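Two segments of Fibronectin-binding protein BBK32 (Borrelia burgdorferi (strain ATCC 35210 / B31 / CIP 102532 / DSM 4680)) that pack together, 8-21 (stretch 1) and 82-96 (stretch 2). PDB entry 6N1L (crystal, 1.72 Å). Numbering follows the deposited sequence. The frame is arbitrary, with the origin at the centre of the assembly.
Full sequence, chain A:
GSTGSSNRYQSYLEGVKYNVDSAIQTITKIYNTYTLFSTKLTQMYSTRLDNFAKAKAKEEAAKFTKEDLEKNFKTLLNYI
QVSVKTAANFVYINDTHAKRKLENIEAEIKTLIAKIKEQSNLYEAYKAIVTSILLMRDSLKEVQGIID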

# COMPACT_ATOMS: atom_id res chain seq x y z
N ARG A 8 27.72 -7.72 8.47
CA ARG A 8 27.97 -6.57 7.60
C ARG A 8 27.03 -6.60 6.40
O ARG A 8 26.06 -5.85 6.33
CB ARG A 8 29.43 -6.57 7.14
CG ARG A 8 29.93 -5.22 6.62
CD ARG A 8 31.40 -5.30 6.20
NE ARG A 8 32.32 -4.76 7.21
CZ ARG A 8 33.19 -5.48 7.91
NH1 ARG A 8 33.26 -6.80 7.72
NH2 ARG A 8 33.98 -4.89 8.80
N TYR A 9 27.34 -7.48 5.44
CA TYR A 9 26.44 -7.70 4.31
C TYR A 9 25.14 -8.34 4.77
O TYR A 9 24.09 -8.13 4.15
CB TYR A 9 27.12 -8.57 3.27
CG TYR A 9 26.51 -8.54 1.89
CD1 TYR A 9 25.61 -9.53 1.48
CD2 TYR A 9 26.86 -7.55 0.97
CE1 TYR A 9 25.07 -9.52 0.19
CE2 TYR A 9 26.31 -7.54 -0.32
CZ TYR A 9 25.42 -8.52 -0.69
OH TYR A 9 24.89 -8.51 -1.97
N GLN A 10 25.20 -9.15 5.83
CA GLN A 10 23.98 -9.73 6.40
C GLN A 10 23.04 -8.64 6.90
O GLN A 10 21.82 -8.75 6.74
CB GLN A 10 24.33 -10.69 7.53
CG GLN A 10 24.26 -12.15 7.13
CD GLN A 10 22.96 -12.49 6.42
OE1 GLN A 10 21.87 -12.17 6.91
NE2 GLN A 10 23.07 -13.12 5.26
N SER A 11 23.59 -7.59 7.52
CA SER A 11 22.73 -6.54 8.05
C SER A 11 22.02 -5.78 6.93
O SER A 11 20.93 -5.24 7.14
CB SER A 11 23.53 -5.58 8.92
OG SER A 11 24.15 -4.56 8.16
N TYR A 12 22.63 -5.72 5.74
CA TYR A 12 21.92 -5.18 4.58
C TYR A 12 20.73 -6.06 4.21
O TYR A 12 19.62 -5.57 4.00
CB TYR A 12 22.86 -5.05 3.38
CG TYR A 12 24.03 -4.11 3.59
CD1 TYR A 12 23.87 -2.90 4.25
CD2 TYR A 12 25.30 -4.43 3.11
CE1 TYR A 12 24.93 -2.04 4.44
CE2 TYR A 12 26.37 -3.57 3.29
CZ TYR A 12 26.18 -2.37 3.96
OH TYR A 12 27.25 -1.51 4.14
N LEU A 13 20.96 -7.38 4.12
CA LEU A 13 19.87 -8.29 3.77
C LEU A 13 18.77 -8.26 4.83
O LEU A 13 17.58 -8.30 4.49
CB LEU A 13 20.43 -9.71 3.61
CG LEU A 13 21.35 -9.93 2.40
CD1 LEU A 13 22.24 -11.15 2.61
CD2 LEU A 13 20.54 -10.06 1.12
N GLU A 14 19.15 -8.16 6.10
CA GLU A 14 18.16 -8.06 7.18
C GLU A 14 17.37 -6.76 7.08
O GLU A 14 16.14 -6.75 7.23
CB GLU A 14 18.86 -8.15 8.54
CG GLU A 14 19.36 -9.55 8.89
CD GLU A 14 18.45 -10.64 8.37
OE1 GLU A 14 18.78 -11.23 7.32
OE2 GLU A 14 17.42 -10.92 9.02
N GLY A 15 18.07 -5.64 6.85
CA GLY A 15 17.39 -4.37 6.71
C GLY A 15 16.40 -4.35 5.56
O GLY A 15 15.29 -3.81 5.69
N VAL A 16 16.76 -4.95 4.42
CA VAL A 16 15.83 -4.97 3.29
C VAL A 16 14.64 -5.86 3.61
O VAL A 16 13.48 -5.50 3.35
CB VAL A 16 16.57 -5.40 2.01
CG1 VAL A 16 15.57 -5.83 0.94
CG2 VAL A 16 17.45 -4.26 1.52
N LYS A 17 14.89 -7.02 4.23
CA LYS A 17 13.80 -7.92 4.59
C LYS A 17 12.82 -7.25 5.54
O LYS A 17 11.60 -7.38 5.38
CB LYS A 17 14.37 -9.20 5.20
CG LYS A 17 13.29 -10.19 5.63
CD LYS A 17 13.75 -11.04 6.81
CE LYS A 17 12.56 -11.53 7.62
NZ LYS A 17 12.81 -11.40 9.08
N TYR A 18 13.33 -6.51 6.53
CA TYR A 18 12.43 -5.85 7.47
C TYR A 18 11.58 -4.80 6.78
O TYR A 18 10.36 -4.71 7.01
CB TYR A 18 13.23 -5.20 8.60
CG TYR A 18 12.36 -4.30 9.45
CD1 TYR A 18 11.50 -4.84 10.40
CD2 TYR A 18 12.38 -2.92 9.28
CE1 TYR A 18 10.69 -4.03 11.17
CE2 TYR A 18 11.56 -2.10 10.05
CZ TYR A 18 10.72 -2.66 10.99
OH TYR A 18 9.91 -1.85 11.76
N ASN A 19 12.20 -3.97 5.94
CA ASN A 19 11.46 -2.87 5.34
C ASN A 19 10.49 -3.36 4.27
O ASN A 19 9.40 -2.79 4.11
CB ASN A 19 12.42 -1.83 4.78
CG ASN A 19 13.03 -0.96 5.87
OD1 ASN A 19 12.46 0.07 6.25
ND2 ASN A 19 14.18 -1.38 6.40
N VAL A 20 10.85 -4.43 3.54
CA VAL A 20 9.91 -5.00 2.58
C VAL A 20 8.72 -5.62 3.30
O VAL A 20 7.56 -5.43 2.89
CB VAL A 20 10.64 -6.03 1.68
CG1 VAL A 20 9.64 -6.78 0.82
CG2 VAL A 20 11.66 -5.31 0.81
N ASP A 21 8.97 -6.33 4.40
CA ASP A 21 7.87 -6.89 5.19
C ASP A 21 6.95 -5.79 5.69
O ASP A 21 5.72 -5.94 5.66
CB ASP A 21 8.42 -7.69 6.37
CG ASP A 21 8.64 -9.15 6.05
OD1 ASP A 21 8.33 -9.58 4.91
OD2 ASP A 21 9.15 -9.88 6.93
N VAL A 82 13.83 3.22 1.90
CA VAL A 82 14.88 2.65 2.75
C VAL A 82 15.36 1.32 2.18
O VAL A 82 16.57 1.02 2.20
CB VAL A 82 14.37 2.48 4.19
CG1 VAL A 82 15.39 1.70 5.05
CG2 VAL A 82 14.06 3.83 4.81
N SER A 83 14.43 0.50 1.67
CA SER A 83 14.81 -0.77 1.06
C SER A 83 15.76 -0.55 -0.10
O SER A 83 16.77 -1.25 -0.22
CB SER A 83 13.56 -1.51 0.58
OG SER A 83 12.88 -2.11 1.67
N VAL A 84 15.46 0.44 -0.95
CA VAL A 84 16.27 0.71 -2.13
C VAL A 84 17.64 1.23 -1.73
O VAL A 84 18.67 0.79 -2.26
CB VAL A 84 15.54 1.69 -3.07
CG1 VAL A 84 16.48 2.22 -4.15
CG2 VAL A 84 14.32 1.01 -3.70
N LYS A 85 17.68 2.16 -0.77
CA LYS A 85 18.97 2.68 -0.32
C LYS A 85 19.86 1.56 0.22
O LYS A 85 21.06 1.49 -0.09
CB LYS A 85 18.76 3.77 0.74
CG LYS A 85 18.30 5.10 0.16
CD LYS A 85 17.56 5.97 1.19
CE LYS A 85 16.30 6.60 0.57
NZ LYS A 85 16.16 8.06 0.85
N THR A 86 19.27 0.66 1.01
CA THR A 86 20.03 -0.45 1.58
C THR A 86 20.41 -1.45 0.50
O THR A 86 21.56 -1.92 0.46
CB THR A 86 19.21 -1.13 2.68
OG1 THR A 86 18.88 -0.16 3.68
CG2 THR A 86 20.02 -2.25 3.33
N ALA A 87 19.48 -1.77 -0.40
CA ALA A 87 19.79 -2.74 -1.45
C ALA A 87 20.82 -2.24 -2.45
O ALA A 87 21.36 -3.05 -3.22
CB ALA A 87 18.51 -3.15 -2.19
N ALA A 88 21.08 -0.93 -2.50
CA ALA A 88 22.10 -0.45 -3.42
C ALA A 88 23.49 -0.95 -3.06
O ALA A 88 24.40 -0.81 -3.88
CB ALA A 88 22.10 1.08 -3.48
N ASN A 89 23.66 -1.51 -1.86
CA ASN A 89 24.91 -2.15 -1.44
C ASN A 89 25.02 -3.60 -1.91
O ASN A 89 26.10 -4.20 -1.78
CB ASN A 89 25.04 -2.09 0.10
CG ASN A 89 25.15 -0.67 0.62
OD1 ASN A 89 26.18 -0.01 0.47
ND2 ASN A 89 24.08 -0.18 1.24
N PHE A 90 23.96 -4.17 -2.47
CA PHE A 90 24.00 -5.56 -2.93
C PHE A 90 24.91 -5.69 -4.15
O PHE A 90 24.93 -4.83 -5.03
CB PHE A 90 22.59 -6.05 -3.27
CG PHE A 90 21.67 -6.22 -2.07
CD1 PHE A 90 22.18 -6.26 -0.78
CD2 PHE A 90 20.29 -6.33 -2.25
CE1 PHE A 90 21.34 -6.41 0.31
CE2 PHE A 90 19.45 -6.48 -1.16
CZ PHE A 90 19.97 -6.52 0.12
N VAL A 91 25.67 -6.80 -4.20
CA VAL A 91 26.63 -7.00 -5.26
C VAL A 91 26.43 -8.29 -6.05
O VAL A 91 26.94 -8.40 -7.18
CB VAL A 91 28.08 -6.95 -4.72
CG1 VAL A 91 28.38 -5.57 -4.17
CG2 VAL A 91 28.28 -8.01 -3.66
N TYR A 92 25.73 -9.29 -5.51
CA TYR A 92 25.61 -10.59 -6.16
C TYR A 92 24.42 -10.61 -7.12
O TYR A 92 23.60 -9.69 -7.17
CB TYR A 92 25.51 -11.69 -5.11
CG TYR A 92 26.67 -11.67 -4.15
CD1 TYR A 92 27.95 -12.01 -4.57
CD2 TYR A 92 26.51 -11.25 -2.84
CE1 TYR A 92 29.03 -11.97 -3.70
CE2 TYR A 92 27.58 -11.21 -1.97
CZ TYR A 92 28.83 -11.57 -2.41
OH TYR A 92 29.89 -11.52 -1.53
N ILE A 93 24.32 -11.69 -7.89
CA ILE A 93 23.46 -11.67 -9.07
C ILE A 93 21.98 -11.69 -8.68
O ILE A 93 21.15 -11.02 -9.32
CB ILE A 93 23.84 -12.83 -10.01
CG1 ILE A 93 23.18 -12.66 -11.38
CG2 ILE A 93 23.53 -14.19 -9.40
CD1 ILE A 93 24.10 -12.02 -12.41
N ASN A 94 21.62 -12.44 -7.64
CA ASN A 94 20.22 -12.55 -7.24
C ASN A 94 19.76 -11.31 -6.47
O ASN A 94 18.66 -10.80 -6.73
CB ASN A 94 20.01 -13.81 -6.40
CG ASN A 94 20.55 -13.68 -4.97
OD1 ASN A 94 21.71 -13.30 -4.76
ND2 ASN A 94 19.70 -13.96 -3.99
N ASP A 95 20.58 -10.80 -5.55
CA ASP A 95 20.12 -9.68 -4.75
C ASP A 95 20.20 -8.35 -5.50
O ASP A 95 19.47 -7.42 -5.15
CB ASP A 95 20.87 -9.61 -3.41
CG ASP A 95 22.38 -9.62 -3.55
OD1 ASP A 95 22.90 -9.35 -4.66
OD2 ASP A 95 23.05 -9.91 -2.54
N THR A 96 21.04 -8.25 -6.55
CA THR A 96 20.94 -7.06 -7.40
C THR A 96 19.63 -7.07 -8.18
O THR A 96 19.08 -6.01 -8.48
CB THR A 96 22.13 -6.95 -8.36
OG1 THR A 96 22.26 -8.15 -9.13
CG2 THR A 96 23.42 -6.66 -7.59

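Helix 9-21 and helix 82-87 run nearly antiparallel (163°), with their axes 8.7 Å apart at closest approach, and the two stretches bury 678 Å² between them. Both hydrogen bonds across the contact use the hydroxyl of Tyr9, whose t rotamer carries the ring to the loop beyond helix 82-87. Tyr9 OH accepts from Val91 N (2.9 Å, 162° at the hydrogen) and donates to Asp95 OD2 in a very short bond of 2.4 Å, so one oxygen serves both a loop amide and one oxygen of a buried carboxylate. A phenol suits this place, being able to give and accept at once at the end of a long apolar ring. The edge of Tyr92 points toward the face of that ring (centroids 5.3 Å apart, planes at 72°), while Asp95 OD2 lies near the ring plane.

Phe90, buried and in the m rotamer, fills the apolar centre: its CZ meets Leu13 CD2 and Val16 CG2, each at 3.7 Å, and its CE1 lies 3.7 Å from Tyr12 CB. Asn89 CB sits over the Tyr12 ring, 3.9 Å from its centroid, while Asn89 ND2 turns back to donate to Thr86 O (3.2 Å).

Between the helices, Thr86 and Asn19 each give a proton to a carbonyl of their own helix. Thr86 OG1 donates to Val82 O (3.0 Å), and Thr86 CG2 packs 3.4 Å from Tyr12 O and 3.7 Å from Val16 CG2. Gly15 O accepts from Asn19 ND2 (2.8 Å, 172°). Asn19 CB approaches Ser83 OG at 3.2 Å, and Val20 CG2 lies 3.5 Å from the same oxygen, which is hydrogen-bonded elsewhere in the structure. The backbones come close at this level, Ser83 CA lying 4.9 Å from Val16 CA.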